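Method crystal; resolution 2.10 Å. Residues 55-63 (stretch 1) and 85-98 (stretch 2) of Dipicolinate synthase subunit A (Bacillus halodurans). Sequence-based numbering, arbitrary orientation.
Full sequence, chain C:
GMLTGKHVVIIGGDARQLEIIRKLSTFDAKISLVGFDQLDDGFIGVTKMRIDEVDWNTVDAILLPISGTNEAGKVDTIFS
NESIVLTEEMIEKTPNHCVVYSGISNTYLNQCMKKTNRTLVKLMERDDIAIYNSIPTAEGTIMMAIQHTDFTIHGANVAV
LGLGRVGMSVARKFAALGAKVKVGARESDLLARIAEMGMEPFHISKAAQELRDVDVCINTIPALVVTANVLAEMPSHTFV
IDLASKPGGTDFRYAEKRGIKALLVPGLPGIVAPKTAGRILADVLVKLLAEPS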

# COMPACT_ATOMS: atom_id res chain seq x y z
N ASP C 55 37.49 16.46 -9.45
CA ASP C 55 38.57 16.67 -10.44
C ASP C 55 37.94 16.55 -11.82
O ASP C 55 38.12 15.56 -12.54
CB ASP C 55 39.66 15.61 -10.25
CG ASP C 55 40.77 15.70 -11.29
OD1 ASP C 55 41.02 16.80 -11.84
OD2 ASP C 55 41.40 14.66 -11.55
N TRP C 56 37.26 17.63 -12.20
CA TRP C 56 36.42 17.65 -13.41
C TRP C 56 37.09 17.29 -14.71
O TRP C 56 36.48 16.66 -15.56
CB TRP C 56 35.66 18.99 -13.59
CG TRP C 56 34.79 19.34 -12.43
CD1 TRP C 56 35.06 20.27 -11.45
CD2 TRP C 56 33.56 18.72 -12.07
NE1 TRP C 56 34.04 20.28 -10.52
CE2 TRP C 56 33.11 19.34 -10.88
CE3 TRP C 56 32.78 17.72 -12.65
CZ2 TRP C 56 31.92 18.99 -10.27
CZ3 TRP C 56 31.59 17.37 -12.03
CH2 TRP C 56 31.18 17.99 -10.85
N ASN C 57 38.35 17.68 -14.88
CA ASN C 57 39.04 17.45 -16.17
C ASN C 57 39.53 16.00 -16.38
O ASN C 57 40.21 15.71 -17.36
CB ASN C 57 40.12 18.52 -16.49
CG ASN C 57 41.21 18.62 -15.47
OD1 ASN C 57 41.45 17.68 -14.71
ND2 ASN C 57 41.89 19.77 -15.43
N THR C 58 39.11 15.09 -15.50
CA THR C 58 39.49 13.66 -15.64
C THR C 58 38.28 12.72 -15.63
O THR C 58 38.40 11.50 -15.74
CB THR C 58 40.50 13.22 -14.56
OG1 THR C 58 39.93 13.37 -13.25
CG2 THR C 58 41.78 14.04 -14.66
N VAL C 59 37.12 13.34 -15.55
CA VAL C 59 35.83 12.66 -15.46
C VAL C 59 35.24 12.29 -16.81
O VAL C 59 34.97 13.15 -17.65
CB VAL C 59 34.84 13.57 -14.73
CG1 VAL C 59 33.45 13.02 -14.80
CG2 VAL C 59 35.34 13.79 -13.27
N ASP C 60 35.03 11.00 -17.02
CA ASP C 60 34.49 10.51 -18.30
C ASP C 60 32.97 10.56 -18.28
O ASP C 60 32.31 10.48 -19.32
CB ASP C 60 34.90 9.06 -18.59
CG ASP C 60 36.41 8.84 -18.57
OD1 ASP C 60 37.06 8.90 -19.62
OD2 ASP C 60 36.95 8.57 -17.48
N ALA C 61 32.41 10.67 -17.08
CA ALA C 61 30.96 10.67 -16.95
C ALA C 61 30.42 11.13 -15.62
O ALA C 61 30.95 10.84 -14.55
CB ALA C 61 30.41 9.29 -17.29
N ILE C 62 29.30 11.83 -15.74
CA ILE C 62 28.57 12.36 -14.61
C ILE C 62 27.22 11.69 -14.50
O ILE C 62 26.42 11.75 -15.41
CB ILE C 62 28.39 13.87 -14.75
CG1 ILE C 62 29.78 14.53 -14.87
CG2 ILE C 62 27.56 14.43 -13.58
CD1 ILE C 62 29.74 16.04 -14.90
N LEU C 63 27.00 11.03 -13.36
CA LEU C 63 25.76 10.32 -13.10
C LEU C 63 24.94 11.05 -12.08
O LEU C 63 25.29 11.16 -10.90
CB LEU C 63 26.02 8.87 -12.63
CG LEU C 63 26.34 7.75 -13.63
CD1 LEU C 63 27.29 8.16 -14.73
CD2 LEU C 63 26.89 6.50 -12.91
N VAL C 85 24.93 21.76 -5.74
CA VAL C 85 24.53 22.44 -6.97
C VAL C 85 25.53 22.19 -8.07
O VAL C 85 26.73 22.41 -7.91
CB VAL C 85 24.32 23.97 -6.78
CG1 VAL C 85 23.93 24.60 -8.10
CG2 VAL C 85 23.25 24.26 -5.74
N LEU C 86 25.00 21.69 -9.17
CA LEU C 86 25.79 21.39 -10.36
C LEU C 86 25.75 22.59 -11.29
O LEU C 86 24.71 22.92 -11.85
CB LEU C 86 25.26 20.15 -11.08
CG LEU C 86 26.11 19.68 -12.26
CD1 LEU C 86 27.54 19.35 -11.84
CD2 LEU C 86 25.48 18.49 -12.92
N THR C 87 26.90 23.22 -11.46
CA THR C 87 27.00 24.41 -12.29
C THR C 87 27.54 24.15 -13.68
O THR C 87 27.97 23.06 -14.02
CB THR C 87 27.93 25.45 -11.65
OG1 THR C 87 29.22 24.87 -11.49
CG2 THR C 87 27.43 25.90 -10.30
N GLU C 88 27.53 25.23 -14.46
CA GLU C 88 28.00 25.20 -15.85
C GLU C 88 29.50 25.18 -15.84
O GLU C 88 30.16 24.60 -16.70
CB GLU C 88 27.51 26.43 -16.62
CG GLU C 88 26.00 26.50 -16.74
CD GLU C 88 25.52 27.72 -17.51
OE1 GLU C 88 26.36 28.51 -18.02
OE2 GLU C 88 24.27 27.88 -17.60
N GLU C 89 30.02 25.83 -14.81
CA GLU C 89 31.45 26.00 -14.64
C GLU C 89 32.08 24.66 -14.43
O GLU C 89 33.13 24.37 -14.95
CB GLU C 89 31.77 26.94 -13.46
N MSE C 90 31.39 23.82 -13.67
CA MSE C 90 31.90 22.48 -13.37
C MSE C 90 31.92 21.63 -14.62
O MSE C 90 32.89 20.96 -14.92
CB MSE C 90 31.01 21.80 -12.32
CG MSE C 90 31.13 22.44 -10.95
SE MSE C 90 29.78 21.87 -9.65
CE MSE C 90 30.30 23.22 -8.30
N ILE C 91 30.85 21.72 -15.37
CA ILE C 91 30.64 20.88 -16.56
C ILE C 91 31.62 21.16 -17.69
O ILE C 91 32.01 20.25 -18.42
CB ILE C 91 29.16 20.92 -17.00
CG1 ILE C 91 28.33 20.27 -15.89
CG2 ILE C 91 28.91 20.15 -18.29
CD1 ILE C 91 26.85 20.39 -16.04
N GLU C 92 32.08 22.41 -17.77
CA GLU C 92 32.99 22.86 -18.84
C GLU C 92 34.42 22.43 -18.55
O GLU C 92 35.31 22.50 -19.42
CB GLU C 92 32.98 24.39 -18.99
CG GLU C 92 33.98 25.09 -18.06
CD GLU C 92 33.73 26.54 -17.92
OE1 GLU C 92 32.89 27.07 -18.68
OE2 GLU C 92 34.36 27.13 -17.02
N LYS C 93 34.65 22.08 -17.29
CA LYS C 93 35.97 21.60 -16.86
C LYS C 93 36.13 20.15 -17.28
O LYS C 93 37.24 19.64 -17.28
CB LYS C 93 36.23 21.72 -15.36
CG LYS C 93 36.98 22.99 -14.92
CD LYS C 93 36.09 24.08 -14.39
CE LYS C 93 35.47 23.68 -13.04
NZ LYS C 93 34.51 24.68 -12.47
N THR C 94 35.03 19.50 -17.65
CA THR C 94 35.09 18.08 -18.03
C THR C 94 35.72 17.92 -19.41
O THR C 94 35.84 18.88 -20.16
CB THR C 94 33.70 17.38 -17.97
OG1 THR C 94 32.83 17.92 -18.96
CG2 THR C 94 33.06 17.53 -16.57
N PRO C 95 36.20 16.71 -19.72
CA PRO C 95 36.73 16.48 -21.05
C PRO C 95 35.61 16.50 -22.06
O PRO C 95 34.44 16.30 -21.72
CB PRO C 95 37.36 15.09 -20.97
CG PRO C 95 37.46 14.76 -19.53
CD PRO C 95 36.39 15.53 -18.86
N ASN C 96 35.99 16.75 -23.30
CA ASN C 96 35.04 16.85 -24.41
C ASN C 96 34.09 15.68 -24.48
O ASN C 96 32.90 15.84 -24.75
CB ASN C 96 35.79 17.00 -25.75
N HIS C 97 34.64 14.50 -24.23
CA HIS C 97 33.89 13.23 -24.35
C HIS C 97 33.00 12.91 -23.16
O HIS C 97 32.22 11.98 -23.21
CB HIS C 97 34.83 12.04 -24.60
CG HIS C 97 35.83 11.86 -23.51
ND1 HIS C 97 35.57 11.14 -22.37
CD2 HIS C 97 37.09 12.33 -23.38
CE1 HIS C 97 36.63 11.17 -21.59
NE2 HIS C 97 37.57 11.89 -22.18
N CYS C 98 33.11 13.71 -22.11
CA CYS C 98 32.31 13.46 -20.89
C CYS C 98 30.83 13.48 -21.19
O CYS C 98 30.33 14.35 -21.88
CB CYS C 98 32.63 14.48 -19.78
SG CYS C 98 31.77 14.14 -18.16

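Stretch 1 passes from a short 3-10 segment into a strand and packs against a helix and the turn that follows it, burying 618 Å² in all, yet no clear hydrogen bond joins the two. Apolar packing and CA-H...O contacts do the work instead.

Asp55 does not touch stretch 2. Its backbone oxygen helps to shape the 3-10 segment by accepting from Thr58 N (Asp55 O to Thr58 N, 3.2 Å).

Trp56 is the centre of the contact, with more area covered than any other residue. Its CA-to-CB bond points toward stretch 2, and chi1 in the m well lays the indole against the helix. Met90 CB sits over the face of the six-membered ring, 3.5 Å from Trp56 CE2, a CH-pi arrangement that suits a flat, polarizable surface. Met90 is selenomethionine, and its SE lies obliquely, 4.7 Å from the centroid of that same ring. The backbone joins in, with Met90 O over one face of the indole, 3.5 Å from Trp56 CG. At the far end of the ring, Trp56 CH2 reaches Leu86 CD1 at 4.0 Å, so one broad side chain spans from Leu86, just before the helix cap, to Lys93 and Thr94 beyond the helix's middle. Near its root, Trp56 CB meets Lys93 CB at 3.3 Å; the lysine can lie along this surface while its NZ makes a weak hydrogen bond to Glu89 O (2.9 Å). Trp56 O receives a nearly straight CA-H...O contact from Thr94 CA at 3.2 Å.

Asn57 continues this backbone pairing, its CA lying 3.0 Å from Lys93 O. The angle at the hydrogen, 125°, is more bent. Thr58, with its CA-to-CB bond directed away, contributes little.

Val59 presents its carbonyl to Pro95, with Val59 O 3.0 Å from Pro95 CD. Proline lacks an amide hydrogen, so this close approach is to a ring carbon. The branched side chain of Val59 adds apolar packing, CG1 lying 3.9 Å from Cys98 SG.

Asp60 starts away from stretch 2, but its carboxylate turns back, placing OD1 3.0 Å from His97 CE1 at the edge of the imidazole, where a polarized C-H faces the acid. Its backbone oxygen also meets Cys98 CA in a CA-H...O contact (Asp60 O to Cys98 CA, 3.4 Å).

Ala61 directs its small side chain away. Ile62 turns toward stretch 2 again, as alternation along a strand predicts: CG1 packs 3.9 Å from Cys98 SG, and CD1 lies 4.0 Å from Thr94 CG2. Leu63 is out of reach.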